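Local structure of LPXTG cell wall surface protein (7AVK) at residues Trp56-Asp62 and Phe75-Phe81; Glu21-Leu25 and Pro44-Lys50; Lys16-Val22 and Glu53-Ser57. The protein probably mediates adhesion at the streptococcal cell surface, where tandem SHIRT domains like this one form a repeat region whose length is thought to set how far the adhesin projects. All coordinates share one frame; numbering follows the deposited sequence.

Contact 1: Trp56-Asp62 and Phe75-Phe81. With IS8 (isothiocyanate), chain C.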
# COMPACT_ATOMS: atom_id res chain seq x y z
N TRP A 56 -13.75 5.20 3.30
CA TRP A 56 -12.30 5.00 3.42
C TRP A 56 -11.66 5.66 2.20
O TRP A 56 -12.08 5.36 1.07
CB TRP A 56 -11.95 3.53 3.46
CG TRP A 56 -12.28 2.87 4.76
CD1 TRP A 56 -13.39 2.15 5.04
CD2 TRP A 56 -11.46 2.85 5.94
NE1 TRP A 56 -13.29 1.67 6.30
CE2 TRP A 56 -12.13 2.08 6.89
CE3 TRP A 56 -10.22 3.41 6.28
CZ2 TRP A 56 -11.61 1.84 8.16
CZ3 TRP A 56 -9.68 3.14 7.52
CH2 TRP A 56 -10.38 2.38 8.46
N SER A 57 -10.67 6.51 2.43
CA SER A 57 -9.99 7.23 1.34
C SER A 57 -8.51 6.87 1.39
O SER A 57 -7.92 6.93 2.47
CB SER A 57 -10.17 8.71 1.45
OG SER A 57 -11.53 9.05 1.42
N PHE A 58 -7.93 6.54 0.26
CA PHE A 58 -6.51 6.21 0.22
C PHE A 58 -5.75 7.52 0.28
O PHE A 58 -5.94 8.41 -0.59
CB PHE A 58 -6.12 5.48 -1.06
CG PHE A 58 -4.67 5.06 -1.05
CD1 PHE A 58 -4.23 4.19 -0.08
CD2 PHE A 58 -3.76 5.52 -1.99
CE1 PHE A 58 -2.92 3.79 -0.04
CE2 PHE A 58 -2.44 5.11 -1.94
CZ PHE A 58 -2.02 4.25 -0.96
N LYS A 59 -4.90 7.69 1.28
CA LYS A 59 -4.07 8.93 1.39
C LYS A 59 -2.78 8.90 0.44
O LYS A 59 -2.63 9.59 -0.65
CB LYS A 59 -3.68 9.14 2.86
CG LYS A 59 -2.86 10.39 3.17
CD LYS A 59 -2.83 10.70 4.65
CE LYS A 59 -1.75 11.70 5.03
NZ LYS A 59 -1.98 12.26 6.38
N SER A 60 -1.90 7.97 0.76
CA SER A 60 -0.62 7.83 0.05
C SER A 60 0.13 6.64 0.62
O SER A 60 -0.22 6.13 1.68
CB SER A 60 0.29 9.07 0.24
OG SER A 60 0.45 9.31 1.61
N TYR A 61 1.15 6.26 -0.10
CA TYR A 61 2.19 5.45 0.45
C TYR A 61 3.21 6.32 1.19
O TYR A 61 3.34 7.54 0.94
CB TYR A 61 2.90 4.64 -0.65
CG TYR A 61 1.98 3.57 -1.24
CD1 TYR A 61 1.75 2.39 -0.55
CD2 TYR A 61 1.36 3.74 -2.45
CE1 TYR A 61 0.93 1.40 -1.05
CE2 TYR A 61 0.53 2.77 -2.99
CZ TYR A 61 0.33 1.59 -2.29
OH TYR A 61 -0.50 0.59 -2.77
N ASP A 62 3.98 5.67 2.08
CA ASP A 62 5.01 6.27 2.95
C ASP A 62 6.17 6.84 2.16
O ASP A 62 6.84 7.75 2.60
CB ASP A 62 5.54 5.18 3.93
CG ASP A 62 6.39 4.03 3.25
OD1 ASP A 62 5.99 3.40 2.25
OD2 ASP A 62 7.56 3.85 3.72
N PHE A 75 6.26 -1.02 0.79
CA PHE A 75 5.54 0.25 0.74
C PHE A 75 4.30 0.12 1.63
O PHE A 75 3.52 -0.82 1.47
CB PHE A 75 5.10 0.53 -0.70
CG PHE A 75 6.25 0.78 -1.62
CD1 PHE A 75 6.95 1.99 -1.55
CD2 PHE A 75 6.62 -0.14 -2.59
CE1 PHE A 75 8.03 2.28 -2.41
CE2 PHE A 75 7.69 0.15 -3.48
CZ PHE A 75 8.39 1.35 -3.35
N VAL A 76 4.13 1.09 2.53
CA VAL A 76 3.00 1.12 3.48
C VAL A 76 2.04 2.20 3.02
O VAL A 76 2.42 3.38 2.91
CB VAL A 76 3.50 1.38 4.90
CG1 VAL A 76 2.31 1.49 5.84
CG2 VAL A 76 4.45 0.26 5.34
N GLY A 77 0.81 1.80 2.73
CA GLY A 77 -0.23 2.70 2.27
C GLY A 77 -1.25 2.94 3.37
O GLY A 77 -1.74 2.01 3.97
N THR A 78 -1.64 4.22 3.61
CA THR A 78 -2.51 4.62 4.67
C THR A 78 -3.88 4.98 4.08
O THR A 78 -3.94 5.75 3.10
CB THR A 78 -1.94 5.84 5.39
OG1 THR A 78 -0.71 5.45 6.01
CG2 THR A 78 -2.88 6.37 6.45
N TRP A 79 -4.92 4.43 4.72
CA TRP A 79 -6.32 4.74 4.37
C TRP A 79 -6.84 5.57 5.53
O TRP A 79 -6.61 5.21 6.61
CB TRP A 79 -7.11 3.47 4.11
CG TRP A 79 -6.73 2.75 2.86
CD1 TRP A 79 -5.64 1.96 2.67
CD2 TRP A 79 -7.47 2.74 1.64
NE1 TRP A 79 -5.67 1.45 1.40
CE2 TRP A 79 -6.77 1.91 0.74
CE3 TRP A 79 -8.66 3.34 1.21
CZ2 TRP A 79 -7.22 1.68 -0.56
CZ3 TRP A 79 -9.11 3.11 -0.07
CH2 TRP A 79 -8.39 2.29 -0.94
N GLU A 80 -7.70 6.54 5.28
CA GLU A 80 -8.34 7.34 6.34
C GLU A 80 -9.84 7.07 6.31
O GLU A 80 -10.38 7.04 5.29
CB GLU A 80 -8.08 8.83 6.12
CG GLU A 80 -6.62 9.21 5.99
CD GLU A 80 -5.81 9.19 7.28
OE1 GLU A 80 -6.39 8.98 8.35
OE2 GLU A 80 -4.59 9.38 7.19
N PHE A 81 -10.49 6.99 7.44
CA PHE A 81 -11.94 6.77 7.54
C PHE A 81 -12.64 8.04 7.99
O PHE A 81 -12.18 8.71 8.92
CB PHE A 81 -12.25 5.68 8.58
CG PHE A 81 -13.69 5.37 8.72
CD1 PHE A 81 -14.37 4.67 7.73
CD2 PHE A 81 -14.37 5.77 9.86
CE1 PHE A 81 -15.71 4.37 7.86
CE2 PHE A 81 -15.72 5.45 10.01
CZ PHE A 81 -16.39 4.75 8.99
S IS8 C . 2.55 7.48 -3.02
C IS8 C . 1.13 7.63 -3.55
N IS8 C . -0.11 7.61 -3.88
O HOH W 1 1.55 5.43 4.54
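Phe58 and Trp79 face each other across an antiparallel strand pair, their side chains crossing at about a right angle. The Phe58 methylene makes a CH-pi contact: CB stands 3.8 Å from the centroid of the Trp79 six-membered ring and only 3° off its normal. With CG anti to the backbone N (chi1 -176°), the Phe58 ring is carried over the pyrrole side of the indole, bringing CD1 to 3.4 Å from Trp79 NE1. The ring planes meet obliquely, neither stacked nor edge-to-face. A similar CH-pi contact recurs at the next non-hydrogen-bonded pair with the strands' roles exchanged: Phe81 CB sits 3.6 Å from the centroid of the Trp56 six-membered ring, directly over its face. Trp56 CE3 touches Trp79 CB at 3.8 Å, joining the two clusters.

At Gly77 the backbone itself is the packing surface. The rings of Phe58 and Tyr61 both close on its CA, which lies 3.5 Å from Tyr61 CD1. The tyrosine hydroxyl is hydrogen-bonded to Thr42 O. Isothiocyanate places its S in plane at the Tyr61 ring edge and 3.5 Å from the backbone Tyr61 N; it is hydrogen-bonded to Gln43 OE1.

The backbone register slips at Lys59 and Ser60, which both oppose Thr78: Lys59 N donates to Thr78 O, whereas Thr78 N reaches Ser60 O at 3.1 Å. Past the strand end, Asp62 OD1 accepts Val76 N at 3.0 Å, from above the carboxylate plane. Antiparallel pairing interrupted by a beta bulge, with aromatic residues aligned on one face, thus builds the core side of the SHIRT domain's mixed sheet.

Contact 2: Glu21-Leu25 and Pro44-Lys50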
# COMPACT_ATOMS: atom_id res chain seq x y z
N GLU A 21 -13.09 -5.05 2.41
CA GLU A 21 -13.23 -4.41 1.11
C GLU A 21 -12.02 -3.55 0.77
O GLU A 21 -11.66 -3.41 -0.40
CB GLU A 21 -14.56 -3.63 1.02
CG GLU A 21 -14.90 -3.12 -0.32
CD GLU A 21 -16.31 -2.50 -0.35
OE1 GLU A 21 -17.05 -2.62 0.65
OE2 GLU A 21 -16.67 -1.90 -1.39
N VAL A 22 -11.39 -2.96 1.79
CA VAL A 22 -10.16 -2.20 1.59
C VAL A 22 -8.97 -3.14 1.46
O VAL A 22 -8.12 -2.97 0.56
CB VAL A 22 -9.93 -1.17 2.70
CG1 VAL A 22 -8.53 -0.57 2.58
CG2 VAL A 22 -11.02 -0.09 2.69
N LYS A 23 -8.88 -4.14 2.35
CA LYS A 23 -7.76 -5.08 2.28
C LYS A 23 -7.66 -5.73 0.90
O LYS A 23 -6.55 -5.98 0.41
CB LYS A 23 -7.86 -6.15 3.37
CG LYS A 23 -7.83 -5.64 4.78
CD LYS A 23 -8.32 -6.87 5.76
CE LYS A 23 -8.17 -6.46 7.18
NZ LYS A 23 -8.76 -7.52 8.01
N ALA A 24 -8.81 -6.01 0.27
CA ALA A 24 -8.82 -6.68 -1.02
C ALA A 24 -8.19 -5.84 -2.14
O ALA A 24 -7.93 -6.38 -3.22
CB ALA A 24 -10.25 -7.03 -1.38
N LEU A 25 -7.99 -4.55 -1.90
CA LEU A 25 -7.33 -3.68 -2.87
C LEU A 25 -5.81 -3.71 -2.76
O LEU A 25 -5.12 -3.01 -3.50
CB LEU A 25 -7.87 -2.25 -2.74
CG LEU A 25 -9.34 -2.11 -3.02
CD1 LEU A 25 -9.85 -0.73 -2.56
CD2 LEU A 25 -9.65 -2.38 -4.48
N PRO A 44 -3.53 1.43 -5.52
CA PRO A 44 -4.77 0.64 -5.36
C PRO A 44 -5.68 0.92 -6.54
O PRO A 44 -5.79 2.07 -6.98
CB PRO A 44 -5.36 1.14 -4.03
CG PRO A 44 -4.09 1.80 -3.32
CD PRO A 44 -3.33 2.39 -4.44
N SER A 45 -6.41 -0.09 -7.01
CA SER A 45 -7.24 0.03 -8.24
C SER A 45 -8.40 0.99 -7.99
O SER A 45 -8.91 1.56 -8.94
CB SER A 45 -7.70 -1.30 -8.71
OG SER A 45 -8.51 -1.92 -7.75
N GLN A 46 -8.84 1.09 -6.74
CA GLN A 46 -9.83 2.08 -6.28
C GLN A 46 -9.17 2.84 -5.13
O GLN A 46 -8.47 2.22 -4.33
CB GLN A 46 -11.12 1.42 -5.83
CG GLN A 46 -11.75 0.54 -6.88
CD GLN A 46 -12.20 1.31 -8.10
OE1 GLN A 46 -12.46 2.51 -8.05
NE2 GLN A 46 -12.24 0.63 -9.23
N THR A 47 -9.39 4.14 -5.02
CA THR A 47 -8.81 4.94 -3.93
C THR A 47 -9.88 5.45 -2.98
O THR A 47 -9.54 6.19 -2.08
CB THR A 47 -7.93 6.05 -4.50
OG1 THR A 47 -8.75 6.78 -5.40
CG2 THR A 47 -6.70 5.50 -5.19
N GLU A 48 -11.13 5.02 -3.15
CA GLU A 48 -12.23 5.40 -2.25
C GLU A 48 -13.12 4.17 -2.09
O GLU A 48 -13.43 3.55 -3.13
CB GLU A 48 -12.98 6.61 -2.80
CG GLU A 48 -13.86 7.32 -1.80
CD GLU A 48 -14.52 8.57 -2.36
OE1 GLU A 48 -14.79 8.59 -3.58
OE2 GLU A 48 -14.77 9.51 -1.60
N VAL A 49 -13.46 3.79 -0.87
CA VAL A 49 -14.34 2.63 -0.59
C VAL A 49 -15.46 3.16 0.30
O VAL A 49 -15.17 3.60 1.42
CB VAL A 49 -13.62 1.46 0.07
CG1 VAL A 49 -14.61 0.43 0.61
CG2 VAL A 49 -12.64 0.84 -0.90
N LYS A 50 -16.69 3.11 -0.17
CA LYS A 50 -17.85 3.57 0.61
C LYS A 50 -18.37 2.39 1.42
O LYS A 50 -18.48 1.31 0.84
CB LYS A 50 -18.97 4.12 -0.28
CG LYS A 50 -18.70 5.48 -0.89
CD LYS A 50 -19.20 6.62 -0.02
CE LYS A 50 -19.06 8.01 -0.61
NZ LYS A 50 -17.73 8.27 -1.23
O HOH W 2 -5.57 -2.71 -6.18
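Val49 points its two methyls at different residues of Glu21-Leu25. CG1 lies 3.5 Å from Glu21 CD, so the extended glutamate lays its chain and carboxylate carbon obliquely against this methyl. CG2 meets Leu25 CD1 at 3.6 Å, the two side chains sliding past each other in opposite directions. Between these, Val22 CG2 comes to 4.0 Å from Val49 CB. The other leucine methyl, CD2, touches Ser45 OG at 3.5 Å, while CD1 also lies against the Gln46 carbonyl. Leu25 CG stands beside its own backbone N (chi1 -62°), which directs the fork at residues 45-49.

Through these contacts the short helix 20-23 of the SHIRT domain and the turn after it pack on strand 48-50, an outermost strand of the mixed sheet, and on the loop leading into it. No direct hydrogen bond joins the segments. A water spans the loop end instead: it donates to Leu25 O at 2.7 Å and accepts from Ser45 N at 2.9 Å, close to where Leu25 and Pro44 approach.

Further out, the bond from Leu25 N to Val22 O, 2.9 Å long, holds the turn that presents the leucine. Val49 on the strand bonds through its backbone to Trp56, and Thr47 just before the strand to Phe58. Trp79 and Phe9 lie beneath Leu25 and Pro44, and on the outer side of the strand a salt bridge links Lys50 NZ to Glu48 OE2 at 3.2 Å.

Contact 3: Lys16-Val22 and Glu53-Ser57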
# COMPACT_ATOMS: atom_id res chain seq x y z
N LYS A 16 -9.81 2.43 14.40
CA LYS A 16 -10.63 1.85 13.34
C LYS A 16 -9.79 0.92 12.48
O LYS A 16 -8.80 1.34 11.89
CB LYS A 16 -11.26 2.96 12.47
CG LYS A 16 -12.41 2.49 11.59
CD LYS A 16 -13.72 2.40 12.37
CE LYS A 16 -14.89 1.91 11.49
NZ LYS A 16 -14.94 2.60 10.15
N GLU A 17 -10.18 -0.36 12.50
CA GLU A 17 -9.49 -1.37 11.67
C GLU A 17 -10.00 -1.37 10.19
O GLU A 17 -11.18 -1.01 9.84
CB GLU A 17 -9.74 -2.78 12.21
CG GLU A 17 -8.78 -3.21 13.31
CD GLU A 17 -8.89 -4.65 13.78
OE1 GLU A 17 -9.90 -5.31 13.45
OE2 GLU A 17 -7.97 -5.11 14.46
N LEU A 18 -9.09 -1.69 9.29
CA LEU A 18 -9.47 -1.78 7.88
C LEU A 18 -10.44 -2.95 7.64
O LEU A 18 -10.20 -4.05 8.14
CB LEU A 18 -8.25 -2.04 7.00
CG LEU A 18 -7.16 -0.94 7.04
CD1 LEU A 18 -6.03 -1.38 6.15
CD2 LEU A 18 -7.71 0.38 6.54
N PRO A 19 -11.45 -2.74 6.81
CA PRO A 19 -12.36 -3.84 6.46
C PRO A 19 -11.81 -4.61 5.27
O PRO A 19 -10.94 -4.16 4.52
CB PRO A 19 -13.63 -3.10 6.06
CG PRO A 19 -13.10 -1.84 5.39
CD PRO A 19 -11.90 -1.45 6.26
N GLN A 20 -12.40 -5.81 5.06
CA GLN A 20 -12.00 -6.65 3.94
C GLN A 20 -12.11 -5.92 2.60
O GLN A 20 -11.28 -6.15 1.74
CB GLN A 20 -12.83 -7.94 3.93
CG GLN A 20 -12.45 -8.87 2.77
CD GLN A 20 -13.15 -8.56 1.45
OE1 GLN A 20 -14.18 -7.92 1.40
NE2 GLN A 20 -12.59 -9.08 0.36
N GLU A 21 -13.09 -5.05 2.41
CA GLU A 21 -13.23 -4.41 1.11
C GLU A 21 -12.02 -3.55 0.77
O GLU A 21 -11.66 -3.41 -0.40
CB GLU A 21 -14.56 -3.63 1.02
CG GLU A 21 -14.90 -3.12 -0.32
CD GLU A 21 -16.31 -2.50 -0.35
OE1 GLU A 21 -17.05 -2.62 0.65
OE2 GLU A 21 -16.67 -1.90 -1.39
N VAL A 22 -11.39 -2.96 1.79
CA VAL A 22 -10.16 -2.20 1.59
C VAL A 22 -8.97 -3.14 1.46
O VAL A 22 -8.12 -2.97 0.56
CB VAL A 22 -9.93 -1.17 2.70
CG1 VAL A 22 -8.53 -0.57 2.58
CG2 VAL A 22 -11.02 -0.09 2.69
N GLU A 53 -21.01 2.87 7.15
CA GLU A 53 -20.65 3.82 8.20
C GLU A 53 -19.93 5.05 7.67
O GLU A 53 -19.89 6.08 8.37
CB GLU A 53 -19.76 3.16 9.25
CG GLU A 53 -20.28 1.83 9.74
CD GLU A 53 -19.37 0.69 9.37
OE1 GLU A 53 -19.45 0.22 8.20
OE2 GLU A 53 -18.56 0.25 10.23
N GLY A 54 -19.44 5.06 6.43
CA GLY A 54 -18.75 6.25 5.91
C GLY A 54 -17.86 5.95 4.73
O GLY A 54 -18.24 5.11 3.92
N THR A 55 -16.72 6.62 4.62
CA THR A 55 -15.84 6.43 3.47
C THR A 55 -14.40 6.16 3.91
O THR A 55 -13.94 6.83 4.85
CB THR A 55 -15.84 7.68 2.58
OG1 THR A 55 -17.21 7.99 2.34
CG2 THR A 55 -15.12 7.48 1.27
N TRP A 56 -13.75 5.20 3.30
CA TRP A 56 -12.30 5.00 3.42
C TRP A 56 -11.66 5.66 2.20
O TRP A 56 -12.08 5.36 1.07
CB TRP A 56 -11.95 3.53 3.46
CG TRP A 56 -12.28 2.87 4.76
CD1 TRP A 56 -13.39 2.15 5.04
CD2 TRP A 56 -11.46 2.85 5.94
NE1 TRP A 56 -13.29 1.67 6.30
CE2 TRP A 56 -12.13 2.08 6.89
CE3 TRP A 56 -10.22 3.41 6.28
CZ2 TRP A 56 -11.61 1.84 8.16
CZ3 TRP A 56 -9.68 3.14 7.52
CH2 TRP A 56 -10.38 2.38 8.46
N SER A 57 -10.67 6.51 2.43
CA SER A 57 -9.99 7.23 1.34
C SER A 57 -8.51 6.87 1.39
O SER A 57 -7.92 6.93 2.47
CB SER A 57 -10.17 8.71 1.45
OG SER A 57 -11.53 9.05 1.42
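Trp56 swings CG beside its backbone N, anti to the carbonyl carbon (chi1 -75°), and a chi2 of 98° turns the indole so that one of its faces looks at Leu18, Pro19 and Val22. Leu18 has the same first torsion and an extended second one, which carries CD2 over that face. The methyl stands 4.0 Å from the centroid of the Trp56 six-membered ring in a CH-pi contact. Val22 CG2 plays the equivalent part over the other half of the indole, 4.2 Å from the centroid of the five-membered ring. Each of these two methyls lies 28° off the ring normal. Pro19 comes to the same side at the NE1-CE2 rim, oblique to the ring, with its CD 3.4 Å from Trp56 NE1.

The face of Trp56 turned away from these residues is the one covered by Phe81, which makes the indole a filling between strand 73-82 and the segment that enters helix 20-23. In the SHIRT domain this packs the helix and its lead-in against one face of the mixed sheet. Pro19 occupies the N-cap position of that helix, and within the first turn its O takes a weak bond from Val22 N at 3.0 Å.

Around the benzo end, Lys16 CG lies 3.6 Å from Trp56 CZ2 and Glu17 O lies 3.3 Å from the same carbon, both at oblique positions. Lys16 O sits in plane at the ring edge and is hydrogen-bonded to Ser11 OG. The modelled Lys16 NZ is 4.3 Å from Glu53 OE2, beyond a salt bridge and at a doubtful position, so any electrostatic attraction there is tentative.

In the fold
All three contacts lie in the single SHIRT domain, their centres about 8 to 11 Å apart. Contact 1 pairs strands 55-61 and 73-82; contact 2 sets helix 20-23 against strand 48-50; contact 3 sets the same helix and its lead-in against strand 55-61. Strands 48-50, 55-61 and 73-82 are consecutive neighbours in the mixed sheet. Contacts 2 and 3 start from the same stretch and share Glu21 and Val22; contact 3 ends where contact 1 begins, sharing Trp56 and Ser57; contact 2 closes before contact 1 opens. Val22 of the helix touches Val49, Trp56 and Trp79, one on each of these strands, consistent with a compact repeat unit in a tandem array.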